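PDB 3IWZ: catabolite activation-like protein from Xanthomonas campestris pv. campestris, which acts as a homodimeric global transcription factor that activates or represses many genes, including those for virulence factors, and appears to lose its DNA binding when it binds c-di-GMP. Local coordinates for residues Y56-G61 with C108-I113; S62-A67 with R103-C108; S82-G87 with G138-K143. One frame throughout, in Å; residues are numbered along the deposited sequence.

How the contacts relate
All three contacts lie in or against the beta-roll of the cyclic nucleotide-binding domain. Contacts 1 and 2, with centres about 11 Å apart, share C108 and continue one antiparallel pairing from one sheet into the other; they meet where V58 CG2 and V63 CG2 are 4.1 Å apart. Contact 3 joins the roll to helix 130-157. It follows contact 1 across the same sheet, its centre about 12 Å away, through backbone approaches of 2.8 Å from Y56 O to V86 N and from V58 N to E84 O. Contacts 2 and 3 stay about 4 Å apart at their nearest atoms. The cyclic-nucleotide-binding region takes in both strand contacts and reaches V139 of contact 3.

Contact 1: residues Y56-G61 with C108-I113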
ATOM      1  N   TYR D  56       9.870  13.694  -5.872  1.00 34.93           N
ATOM      2  CA  TYR D  56       9.839  13.818  -7.319  1.00 35.84           C
ATOM      3  C   TYR D  56       8.421  14.009  -7.817  1.00 35.88           C
ATOM      4  O   TYR D  56       7.481  13.449  -7.263  1.00 36.93           O
ATOM      5  CB  TYR D  56      10.430  12.582  -7.976  1.00 34.75           C
ATOM      6  CG  TYR D  56      11.917  12.433  -7.790  1.00 36.79           C
ATOM      7  CD1 TYR D  56      12.811  13.207  -8.528  1.00 35.42           C
ATOM      8  CD2 TYR D  56      12.431  11.498  -6.900  1.00 33.33           C
ATOM      9  CE1 TYR D  56      14.176  13.047  -8.390  1.00 36.89           C
ATOM     10  CE2 TYR D  56      13.800  11.331  -6.753  1.00 36.40           C
ATOM     11  CZ  TYR D  56      14.666  12.107  -7.502  1.00 34.71           C
ATOM     12  OH  TYR D  56      16.018  11.935  -7.365  1.00 39.65           O
ATOM     13  N   TYR D  57       8.285  14.816  -8.861  1.00 37.42           N
ATOM     14  CA  TYR D  57       7.001  15.074  -9.495  1.00 37.59           C
ATOM     15  C   TYR D  57       7.212  14.733 -10.969  1.00 38.11           C
ATOM     16  O   TYR D  57       8.064  15.328 -11.628  1.00 38.84           O
ATOM     17  CB  TYR D  57       6.617  16.543  -9.352  1.00 37.98           C
ATOM     18  CG  TYR D  57       5.365  16.917 -10.107  1.00 39.49           C
ATOM     19  CD1 TYR D  57       4.110  16.829  -9.508  1.00 42.26           C
ATOM     20  CD2 TYR D  57       5.433  17.343 -11.427  1.00 41.91           C
ATOM     21  CE1 TYR D  57       2.953  17.158 -10.211  1.00 43.40           C
ATOM     22  CE2 TYR D  57       4.287  17.678 -12.139  1.00 42.80           C
ATOM     23  CZ  TYR D  57       3.053  17.583 -11.525  1.00 43.49           C
ATOM     24  OH  TYR D  57       1.923  17.918 -12.230  1.00 45.88           O
ATOM     25  N   VAL D  58       6.458  13.758 -11.470  1.00 37.02           N
ATOM     26  CA  VAL D  58       6.564  13.337 -12.861  1.00 35.56           C
ATOM     27  C   VAL D  58       5.917  14.358 -13.789  1.00 37.69           C
ATOM     28  O   VAL D  58       4.693  14.468 -13.844  1.00 37.67           O
ATOM     29  CB  VAL D  58       5.861  11.979 -13.109  1.00 34.25           C
ATOM     30  CG1 VAL D  58       6.081  11.543 -14.548  1.00 31.24           C
ATOM     31  CG2 VAL D  58       6.362  10.926 -12.141  1.00 27.60           C
ATOM     32  N   ILE D  59       6.743  15.100 -14.519  1.00 38.45           N
ATOM     33  CA  ILE D  59       6.240  16.102 -15.448  1.00 39.35           C
ATOM     34  C   ILE D  59       5.824  15.448 -16.760  1.00 39.72           C
ATOM     35  O   ILE D  59       4.785  15.781 -17.338  1.00 41.53           O
ATOM     36  CB  ILE D  59       7.298  17.193 -15.727  1.00 39.49           C
ATOM     37  CG1 ILE D  59       7.441  18.092 -14.492  1.00 38.74           C
ATOM     38  CG2 ILE D  59       6.892  18.013 -16.954  1.00 40.28           C
ATOM     39  CD1 ILE D  59       8.361  19.283 -14.672  1.00 40.37           C
ATOM     40  N   SER D  60       6.644  14.519 -17.227  1.00 38.60           N
ATOM     41  CA  SER D  60       6.362  13.804 -18.455  1.00 38.09           C
ATOM     42  C   SER D  60       7.085  12.485 -18.357  1.00 35.95           C
ATOM     43  O   SER D  60       8.114  12.381 -17.698  1.00 37.12           O
ATOM     44  CB  SER D  60       6.878  14.570 -19.677  1.00 40.23           C
ATOM     45  OG  SER D  60       8.287  14.443 -19.813  1.00 39.76           O
ATOM     46  N   GLY D  61       6.544  11.477 -19.014  1.00 34.41           N
ATOM     47  CA  GLY D  61       7.181  10.183 -18.978  1.00 34.80           C
ATOM     48  C   GLY D  61       6.415   9.185 -18.140  1.00 35.18           C
ATOM     49  O   GLY D  61       5.374   9.479 -17.549  1.00 31.20           O
ATOM     50  N   CYS D 108      11.945  10.466 -19.437  1.00 43.14           N
ATOM     51  CA  CYS D 108      11.117  11.257 -18.530  1.00 43.86           C
ATOM     52  C   CYS D 108      11.657  12.609 -18.119  1.00 41.99           C
ATOM     53  O   CYS D 108      12.862  12.848 -18.128  1.00 43.17           O
ATOM     54  CB  CYS D 108      10.847  10.471 -17.234  1.00 45.16           C
ATOM     55  SG  CYS D 108      10.006   8.903 -17.426  1.00 48.78           S
ATOM     56  N   GLU D 109      10.736  13.483 -17.734  1.00 41.49           N
ATOM     57  CA  GLU D 109      11.075  14.803 -17.231  1.00 42.25           C
ATOM     58  C   GLU D 109      10.547  14.768 -15.793  1.00 40.88           C
ATOM     59  O   GLU D 109       9.352  14.591 -15.574  1.00 40.46           O
ATOM     60  CB  GLU D 109      10.362  15.907 -18.018  1.00 42.60           C
ATOM     61  CG  GLU D 109      11.268  17.088 -18.339  1.00 47.07           C
ATOM     62  CD  GLU D 109      10.565  18.428 -18.264  1.00 48.66           C
ATOM     63  OE1 GLU D 109       9.517  18.597 -18.927  1.00 50.20           O
ATOM     64  OE2 GLU D 109      11.073  19.317 -17.546  1.00 47.34           O
ATOM     65  N   LEU D 110      11.439  14.892 -14.819  1.00 41.03           N
ATOM     66  CA  LEU D 110      11.035  14.865 -13.418  1.00 40.83           C
ATOM     67  C   LEU D 110      11.511  16.116 -12.706  1.00 41.59           C
ATOM     68  O   LEU D 110      12.666  16.510 -12.837  1.00 41.91           O
ATOM     69  CB  LEU D 110      11.621  13.639 -12.705  1.00 39.16           C
ATOM     70  CG  LEU D 110      11.340  12.255 -13.303  1.00 38.99           C
ATOM     71  CD1 LEU D 110      12.005  11.190 -12.455  1.00 37.15           C
ATOM     72  CD2 LEU D 110       9.847  12.014 -13.384  1.00 37.37           C
ATOM     73  N   ALA D 111      10.615  16.742 -11.957  1.00 43.20           N
ATOM     74  CA  ALA D 111      10.958  17.932 -11.204  1.00 45.40           C
ATOM     75  C   ALA D 111      11.187  17.486  -9.768  1.00 46.92           C
ATOM     76  O   ALA D 111      10.294  16.911  -9.152  1.00 51.33           O
ATOM     77  CB  ALA D 111       9.820  18.941 -11.268  1.00 45.54           C
ATOM     78  N   GLU D 112      12.379  17.735  -9.236  1.00 47.08           N
ATOM     79  CA  GLU D 112      12.677  17.346  -7.868  1.00 47.20           C
ATOM     80  C   GLU D 112      12.840  18.539  -6.930  1.00 47.39           C
ATOM     81  O   GLU D 112      13.223  19.635  -7.349  1.00 46.62           O
ATOM     82  CB  GLU D 112      13.936  16.465  -7.811  1.00 48.45           C
ATOM     83  CG  GLU D 112      15.200  17.104  -8.353  1.00 52.12           C
ATOM     84  CD  GLU D 112      16.456  16.325  -7.980  1.00 53.61           C
ATOM     85  OE1 GLU D 112      17.528  16.633  -8.542  1.00 55.38           O
ATOM     86  OE2 GLU D 112      16.377  15.418  -7.119  1.00 52.37           O
ATOM     87  N   ILE D 113      12.525  18.307  -5.659  1.00 47.23           N
ATOM     88  CA  ILE D 113      12.636  19.318  -4.613  1.00 47.92           C
ATOM     89  C   ILE D 113      12.885  18.610  -3.285  1.00 47.48           C
ATOM     90  O   ILE D 113      12.231  17.609  -2.967  1.00 47.42           O
ATOM     91  CB  ILE D 113      11.353  20.177  -4.498  1.00 47.44           C
ATOM     92  CG1 ILE D 113      11.623  21.377  -3.581  1.00 46.00           C
ATOM     93  CG2 ILE D 113      10.202  19.341  -3.927  1.00 45.84           C
ATOM     94  CD1 ILE D 113      10.553  22.452  -3.642  1.00 45.09           C
TER
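Y56 and E112 lie side by side on one face of an antiparallel strand pair that ends in a classic beta bulge, part of the beta-roll of the cyclic nucleotide-binding domain. Ring and carboxylate planes are only 11° apart. Y56 CE1 approaches E112 CB to 3.5 Å, while E112 OE2 runs on past CE1 and CZ toward OH. E112 CG sits between the backbone N and the carbonyl carbon (chi1 59°), and the extended chain beyond it follows the ring; E112 OE1, the other oxygen, forms a salt bridge with R37. V58 and L110 on the same face also point one way, L110 CD2 resting 3.9 Å from V58 CG2. Y57 and A111 occupy the reverse face, where helix 24-32 covers both. Here I59 CD1 reaches across to A111 CB at 3.7 Å. I59 and E109 cross at a slant: I59 CG2 comes to 3.3 Å from E109 OE1, and E109 OE2 forms a salt bridge with R36. The bulge itself centres on E109 O, which accepts I59 N at 2.9 Å and S60 N at 3.2 Å. The latter uses a lone pair in the carbonyl plane, whereas the former is tilted 18° from it. Beyond the bulge the chains stay close, and C108 SG lies 3.5 Å from G61 CA.

Contact 2: residues S62-A67 with R103-C108; sequences SVSIIA and RTRTQC
S62 and R105 make the polar centre of this contact, at the place where the chains leave the antiparallel pairing of strands 63-68 and 101-104. S62 O takes R105 N in a nearly straight bond of 2.6 Å, and a weak one from T106 N. The OG of S62, anti to the backbone N (chi1 -171°), accepts from R105 NH1 at 2.8 Å, near the edge of the guanidinium and 19° out of its plane. The close-packed side lies along V63, S64 and I66. V63 CG1 touches C108 SG at 3.9 Å and also T104, in a buried apolar corner that F80 and L102 complete. The adjoining pair is held by backbone bonds in both directions, R103 N to S64 O and S64 N to R103 O. S64 OG also donates to R103 O, at 3.2 Å and from the opposite face of its carbonyl plane, so this oxygen is gripped twice by one residue. I66 crosses R103 obliquely and lays CD1 over one face of the guanidinium, 3.5 Å from R103 CZ. The solvent side is looser. R105 and T106 are exposed and hold S62 mainly by polar bonds, among them S62 N to T106 OG1 at 3.1 Å; Y79 adds a cation-pi contact to R105. The two arginines thus sit in different surroundings. R103 has D44 on NE and E74 on NH2, so its charge is probably well compensated although I66 covers a face, whereas R105, more exposed, meets the neutral OG of S62 and the ring of Y79.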
ATOM      1  N   SER D  62       6.954   7.981 -18.099  1.00 37.27           N
ATOM      2  CA  SER D  62       6.349   6.897 -17.357  1.00 38.20           C
ATOM      3  C   SER D  62       7.454   6.275 -16.499  1.00 38.18           C
ATOM      4  O   SER D  62       8.566   6.038 -16.981  1.00 38.16           O
ATOM      5  CB  SER D  62       5.767   5.877 -18.346  1.00 38.29           C
ATOM      6  OG  SER D  62       4.974   4.894 -17.708  1.00 42.24           O
ATOM      7  N   VAL D  63       7.144   6.051 -15.225  1.00 37.66           N
ATOM      8  CA  VAL D  63       8.074   5.445 -14.282  1.00 36.52           C
ATOM      9  C   VAL D  63       7.410   4.251 -13.607  1.00 36.85           C
ATOM     10  O   VAL D  63       6.203   4.030 -13.724  1.00 38.84           O
ATOM     11  CB  VAL D  63       8.516   6.438 -13.175  1.00 36.08           C
ATOM     12  CG1 VAL D  63       9.283   7.613 -13.788  1.00 33.12           C
ATOM     13  CG2 VAL D  63       7.303   6.935 -12.416  1.00 34.14           C
ATOM     14  N   SER D  64       8.204   3.466 -12.902  1.00 34.85           N
ATOM     15  CA  SER D  64       7.658   2.320 -12.214  1.00 34.34           C
ATOM     16  C   SER D  64       8.249   2.314 -10.813  1.00 33.14           C
ATOM     17  O   SER D  64       9.367   2.783 -10.609  1.00 30.60           O
ATOM     18  CB  SER D  64       8.031   1.029 -12.947  1.00 33.53           C
ATOM     19  OG  SER D  64       9.422   0.774 -12.850  1.00 37.21           O
ATOM     20  N   ILE D  65       7.479   1.817  -9.851  1.00 31.63           N
ATOM     21  CA  ILE D  65       7.950   1.708  -8.474  1.00 30.79           C
ATOM     22  C   ILE D  65       8.127   0.211  -8.270  1.00 30.42           C
ATOM     23  O   ILE D  65       7.175  -0.556  -8.409  1.00 31.48           O
ATOM     24  CB  ILE D  65       6.930   2.243  -7.453  1.00 27.88           C
ATOM     25  CG1 ILE D  65       6.709   3.747  -7.649  1.00 28.91           C
ATOM     26  CG2 ILE D  65       7.414   1.957  -6.040  1.00 25.49           C
ATOM     27  CD1 ILE D  65       7.912   4.612  -7.343  1.00 35.31           C
ATOM     28  N   ILE D  66       9.347  -0.201  -7.952  1.00 30.47           N
ATOM     29  CA  ILE D  66       9.645  -1.609  -7.772  1.00 30.75           C
ATOM     30  C   ILE D  66      10.209  -1.910  -6.389  1.00 34.46           C
ATOM     31  O   ILE D  66      10.974  -1.123  -5.834  1.00 34.36           O
ATOM     32  CB  ILE D  66      10.662  -2.079  -8.846  1.00 29.15           C
ATOM     33  CG1 ILE D  66      10.302  -1.464 -10.203  1.00 29.87           C
ATOM     34  CG2 ILE D  66      10.652  -3.607  -8.949  1.00 27.49           C
ATOM     35  CD1 ILE D  66      11.141  -1.975 -11.369  1.00 32.38           C
ATOM     36  N   ALA D  67       9.823  -3.055  -5.835  1.00 38.69           N
ATOM     37  CA  ALA D  67      10.307  -3.483  -4.524  1.00 41.08           C
ATOM     38  C   ALA D  67      11.240  -4.663  -4.749  1.00 44.01           C
ATOM     39  O   ALA D  67      11.015  -5.476  -5.647  1.00 43.98           O
ATOM     40  CB  ALA D  67       9.137  -3.903  -3.634  1.00 41.49           C
ATOM     41  N   ARG D 103      12.067   3.511 -11.330  1.00 31.33           N
ATOM     42  CA  ARG D 103      12.644   3.264 -12.645  1.00 31.66           C
ATOM     43  C   ARG D 103      11.818   3.840 -13.796  1.00 34.11           C
ATOM     44  O   ARG D 103      10.620   3.575 -13.910  1.00 36.60           O
ATOM     45  CB  ARG D 103      12.815   1.748 -12.792  1.00 32.80           C
ATOM     46  CG  ARG D 103      13.150   1.205 -14.163  1.00 34.97           C
ATOM     47  CD  ARG D 103      13.178  -0.325 -14.102  1.00 33.89           C
ATOM     48  NE  ARG D 103      14.221  -0.815 -13.196  1.00 35.37           N
ATOM     49  CZ  ARG D 103      14.306  -2.068 -12.751  1.00 32.90           C
ATOM     50  NH1 ARG D 103      13.409  -2.980 -13.115  1.00 32.77           N
ATOM     51  NH2 ARG D 103      15.296  -2.411 -11.943  1.00 29.43           N
ATOM     52  N   THR D 104      12.460   4.645 -14.642  1.00 34.37           N
ATOM     53  CA  THR D 104      11.788   5.233 -15.805  1.00 35.23           C
ATOM     54  C   THR D 104      11.471   4.112 -16.798  1.00 34.68           C
ATOM     55  O   THR D 104      12.293   3.228 -17.023  1.00 34.06           O
ATOM     56  CB  THR D 104      12.685   6.267 -16.527  1.00 36.27           C
ATOM     57  OG1 THR D 104      13.874   5.617 -17.010  1.00 38.06           O
ATOM     58  CG2 THR D 104      13.064   7.406 -15.586  1.00 33.25           C
ATOM     59  N   ARG D 105      10.282   4.144 -17.389  1.00 36.29           N
ATOM     60  CA  ARG D 105       9.897   3.118 -18.358  1.00 38.07           C
ATOM     61  C   ARG D 105      10.062   3.695 -19.752  1.00 38.88           C
ATOM     62  O   ARG D 105      10.100   2.969 -20.742  1.00 38.92           O
ATOM     63  CB  ARG D 105       8.449   2.698 -18.155  1.00 38.76           C
ATOM     64  CG  ARG D 105       8.116   2.169 -16.780  1.00 43.25           C
ATOM     65  CD  ARG D 105       6.622   1.913 -16.693  1.00 43.51           C
ATOM     66  NE  ARG D 105       6.210   0.942 -17.701  1.00 44.80           N
ATOM     67  CZ  ARG D 105       5.192   1.120 -18.535  1.00 44.79           C
ATOM     68  NH1 ARG D 105       4.482   2.238 -18.482  1.00 44.62           N
ATOM     69  NH2 ARG D 105       4.884   0.182 -19.420  1.00 44.94           N
ATOM     70  N   THR D 106      10.145   5.019 -19.804  1.00 40.55           N
ATOM     71  CA  THR D 106      10.329   5.764 -21.043  1.00 42.43           C
ATOM     72  C   THR D 106      11.218   6.938 -20.681  1.00 43.80           C
ATOM     73  O   THR D 106      11.685   7.043 -19.545  1.00 45.35           O
ATOM     74  CB  THR D 106       8.993   6.331 -21.588  1.00 42.71           C
ATOM     75  OG1 THR D 106       8.464   7.282 -20.660  1.00 41.21           O
ATOM     76  CG2 THR D 106       7.976   5.224 -21.804  1.00 43.93           C
ATOM     77  N   GLN D 107      11.466   7.817 -21.642  1.00 44.86           N
ATOM     78  CA  GLN D 107      12.275   8.997 -21.372  1.00 46.23           C
ATOM     79  C   GLN D 107      11.383   9.857 -20.473  1.00 44.91           C
ATOM     80  O   GLN D 107      10.186   9.970 -20.723  1.00 45.47           O
ATOM     81  CB  GLN D 107      12.597   9.720 -22.682  1.00 46.43           C
ATOM     82  CG  GLN D 107      13.677  10.783 -22.582  1.00 50.39           C
ATOM     83  CD  GLN D 107      14.391  11.004 -23.911  1.00 53.92           C
ATOM     84  OE1 GLN D 107      14.369  12.104 -24.466  1.00 54.22           O
ATOM     85  NE2 GLN D 107      15.027   9.950 -24.428  1.00 53.09           N
ATOM     86  N   CYS D 108      11.945  10.466 -19.437  1.00 43.14           N
ATOM     87  CA  CYS D 108      11.117  11.257 -18.530  1.00 43.86           C
ATOM     88  C   CYS D 108      11.657  12.609 -18.119  1.00 41.99           C
ATOM     89  O   CYS D 108      12.862  12.848 -18.128  1.00 43.17           O
ATOM     90  CB  CYS D 108      10.847  10.471 -17.234  1.00 45.16           C
ATOM     91  SG  CYS D 108      10.006   8.903 -17.426  1.00 48.78           S
TER

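Contact 3: residues S82-G87 with G138-K143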
ATOM      1  N   SER D  82       2.328  11.435 -15.839  1.00 37.08           N
ATOM      2  CA  SER D  82       2.291  12.860 -15.570  1.00 39.00           C
ATOM      3  C   SER D  82       1.384  13.187 -14.386  1.00 36.50           C
ATOM      4  O   SER D  82       0.294  12.635 -14.258  1.00 35.87           O
ATOM      5  CB  SER D  82       1.799  13.600 -16.818  1.00 40.89           C
ATOM      6  OG  SER D  82       2.481  13.133 -17.968  1.00 45.75           O
ATOM      7  N   GLY D  83       1.856  14.089 -13.531  1.00 36.26           N
ATOM      8  CA  GLY D  83       1.091  14.501 -12.368  1.00 34.69           C
ATOM      9  C   GLY D  83       1.366  13.729 -11.089  1.00 34.51           C
ATOM     10  O   GLY D  83       0.935  14.136 -10.013  1.00 35.50           O
ATOM     11  N   GLU D  84       2.081  12.617 -11.189  1.00 33.73           N
ATOM     12  CA  GLU D  84       2.361  11.805 -10.017  1.00 33.24           C
ATOM     13  C   GLU D  84       3.548  12.258  -9.174  1.00 32.95           C
ATOM     14  O   GLU D  84       4.587  12.691  -9.692  1.00 29.75           O
ATOM     15  CB  GLU D  84       2.571  10.343 -10.430  1.00 36.28           C
ATOM     16  CG  GLU D  84       1.307   9.633 -10.920  1.00 42.11           C
ATOM     17  CD  GLU D  84       0.261   9.493  -9.833  1.00 43.31           C
ATOM     18  OE1 GLU D  84       0.591   8.965  -8.752  1.00 46.71           O
ATOM     19  OE2 GLU D  84      -0.890   9.911 -10.054  1.00 47.19           O
ATOM     20  N   PHE D  85       3.361  12.175  -7.861  1.00 30.91           N
ATOM     21  CA  PHE D  85       4.403  12.500  -6.899  1.00 28.04           C
ATOM     22  C   PHE D  85       5.003  11.149  -6.566  1.00 26.86           C
ATOM     23  O   PHE D  85       4.279  10.225  -6.217  1.00 28.05           O
ATOM     24  CB  PHE D  85       3.805  13.116  -5.628  1.00 26.35           C
ATOM     25  CG  PHE D  85       3.457  14.568  -5.763  1.00 24.53           C
ATOM     26  CD1 PHE D  85       4.431  15.541  -5.636  1.00 24.61           C
ATOM     27  CD2 PHE D  85       2.163  14.958  -6.068  1.00 25.61           C
ATOM     28  CE1 PHE D  85       4.123  16.877  -5.817  1.00 25.27           C
ATOM     29  CE2 PHE D  85       1.844  16.294  -6.253  1.00 24.46           C
ATOM     30  CZ  PHE D  85       2.822  17.255  -6.128  1.00 26.02           C
ATOM     31  N   VAL D  86       6.314  11.012  -6.715  1.00 26.59           N
ATOM     32  CA  VAL D  86       6.968   9.750  -6.393  1.00 26.87           C
ATOM     33  C   VAL D  86       8.139  10.040  -5.461  1.00 27.03           C
ATOM     34  O   VAL D  86       8.609  11.179  -5.386  1.00 28.31           O
ATOM     35  CB  VAL D  86       7.407   9.001  -7.677  1.00 25.96           C
ATOM     36  CG1 VAL D  86       6.177   8.547  -8.437  1.00 25.79           C
ATOM     37  CG2 VAL D  86       8.238   9.903  -8.566  1.00 27.16           C
ATOM     38  N   GLY D  87       8.578   9.021  -4.729  1.00 26.81           N
ATOM     39  CA  GLY D  87       9.653   9.205  -3.765  1.00 29.18           C
ATOM     40  C   GLY D  87       9.195  10.116  -2.629  1.00 30.92           C
ATOM     41  O   GLY D  87       9.982  10.849  -2.019  1.00 29.38           O
ATOM     42  N   GLY D 138      -2.322  12.758  -0.854  1.00 28.09           N
ATOM     43  CA  GLY D 138      -3.187  11.827  -0.155  1.00 27.44           C
ATOM     44  C   GLY D 138      -3.938  10.969  -1.158  1.00 27.38           C
ATOM     45  O   GLY D 138      -4.042   9.747  -1.006  1.00 30.41           O
ATOM     46  N   VAL D 139      -4.480  11.611  -2.187  1.00 27.30           N
ATOM     47  CA  VAL D 139      -5.208  10.902  -3.238  1.00 25.98           C
ATOM     48  C   VAL D 139      -4.320   9.834  -3.871  1.00 26.37           C
ATOM     49  O   VAL D 139      -4.748   8.695  -4.097  1.00 26.91           O
ATOM     50  CB  VAL D 139      -5.658  11.871  -4.353  1.00 29.02           C
ATOM     51  CG1 VAL D 139      -6.126  11.081  -5.576  1.00 28.60           C
ATOM     52  CG2 VAL D 139      -6.772  12.788  -3.830  1.00 29.26           C
ATOM     53  N   GLN D 140      -3.077  10.205  -4.152  1.00 23.04           N
ATOM     54  CA  GLN D 140      -2.161   9.273  -4.786  1.00 26.18           C
ATOM     55  C   GLN D 140      -1.744   8.148  -3.859  1.00 23.42           C
ATOM     56  O   GLN D 140      -1.616   7.009  -4.294  1.00 22.66           O
ATOM     57  CB  GLN D 140      -0.942  10.022  -5.349  1.00 26.48           C
ATOM     58  CG  GLN D 140      -1.337  11.006  -6.450  1.00 32.63           C
ATOM     59  CD  GLN D 140      -0.164  11.761  -7.070  1.00 34.11           C
ATOM     60  OE1 GLN D 140      -0.361  12.678  -7.873  1.00 34.30           O
ATOM     61  NE2 GLN D 140       1.052  11.378  -6.709  1.00 33.29           N
ATOM     62  N   LEU D 141      -1.540   8.462  -2.584  1.00 23.09           N
ATOM     63  CA  LEU D 141      -1.171   7.436  -1.622  1.00 22.35           C
ATOM     64  C   LEU D 141      -2.339   6.461  -1.500  1.00 23.87           C
ATOM     65  O   LEU D 141      -2.138   5.251  -1.452  1.00 25.85           O
ATOM     66  CB  LEU D 141      -0.837   8.059  -0.256  1.00 20.15           C
ATOM     67  CG  LEU D 141       0.551   8.731  -0.124  1.00 23.71           C
ATOM     68  CD1 LEU D 141       0.695   9.424   1.227  1.00 19.45           C
ATOM     69  CD2 LEU D 141       1.647   7.681  -0.288  1.00 20.25           C
ATOM     70  N   SER D 142      -3.560   6.987  -1.498  1.00 22.79           N
ATOM     71  CA  SER D 142      -4.736   6.133  -1.368  1.00 24.87           C
ATOM     72  C   SER D 142      -4.929   5.178  -2.539  1.00 26.18           C
ATOM     73  O   SER D 142      -5.332   4.029  -2.346  1.00 27.03           O
ATOM     74  CB  SER D 142      -5.991   6.977  -1.177  1.00 23.15           C
ATOM     75  OG  SER D 142      -5.977   7.616   0.086  1.00 27.67           O
ATOM     76  N   LYS D 143      -4.630   5.627  -3.752  1.00 27.56           N
ATOM     77  CA  LYS D 143      -4.794   4.745  -4.912  1.00 29.52           C
ATOM     78  C   LYS D 143      -3.779   3.610  -4.895  1.00 26.67           C
ATOM     79  O   LYS D 143      -4.105   2.467  -5.211  1.00 27.69           O
ATOM     80  CB  LYS D 143      -4.669   5.530  -6.222  1.00 30.75           C
ATOM     81  CG  LYS D 143      -5.817   6.479  -6.485  1.00 36.51           C
ATOM     82  CD  LYS D 143      -5.548   7.361  -7.702  1.00 41.50           C
ATOM     83  CE  LYS D 143      -4.350   8.276  -7.451  1.00 43.10           C
ATOM     84  NZ  LYS D 143      -4.098   9.171  -8.615  1.00 47.18           N
TER
HETATM   85  O   HOH W   1      -1.005   7.178  -7.361  1.00 32.93           O
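E84 OE1 takes a proton from a water at 2.8 Å, which also donates to Q140 O at 3.1 Å, tying the carboxylate to the backbone of the helix; R144 NH1 adds a salt bridge to the same carboxylate oxygen, E84 OE1. The other oxygen, E84 OE2, makes a long salt bridge of 3.6 Å with K143 NZ. The bend of E84 at chi2 (-65°) turns CD back; the E84 and Q140 side chains slide past each other in opposite directions. Carboxylate and amide are turned 31° against each other, with E84 CD 3.6 Å from Q140 CD. Q140 reaches out in extended form (chi2 -179°), carrying its amide up to the backbone of G83 and F85. The Q140 and F85 side chains cross at about a right angle, and the end of the amide lies near the edge of the phenyl ring. F85 in turn packs edge-to-face with Y57, and F85 O accepts from R144, so one arginine links carboxylate and strand. V139 and K143 also pack on I93 of the second subunit, and L141 on S142 of that subunit. Strand 85-86 of the beta-roll set against long helix 130-157, which also packs against the second subunit, is the layout typical of CRP-family dimers.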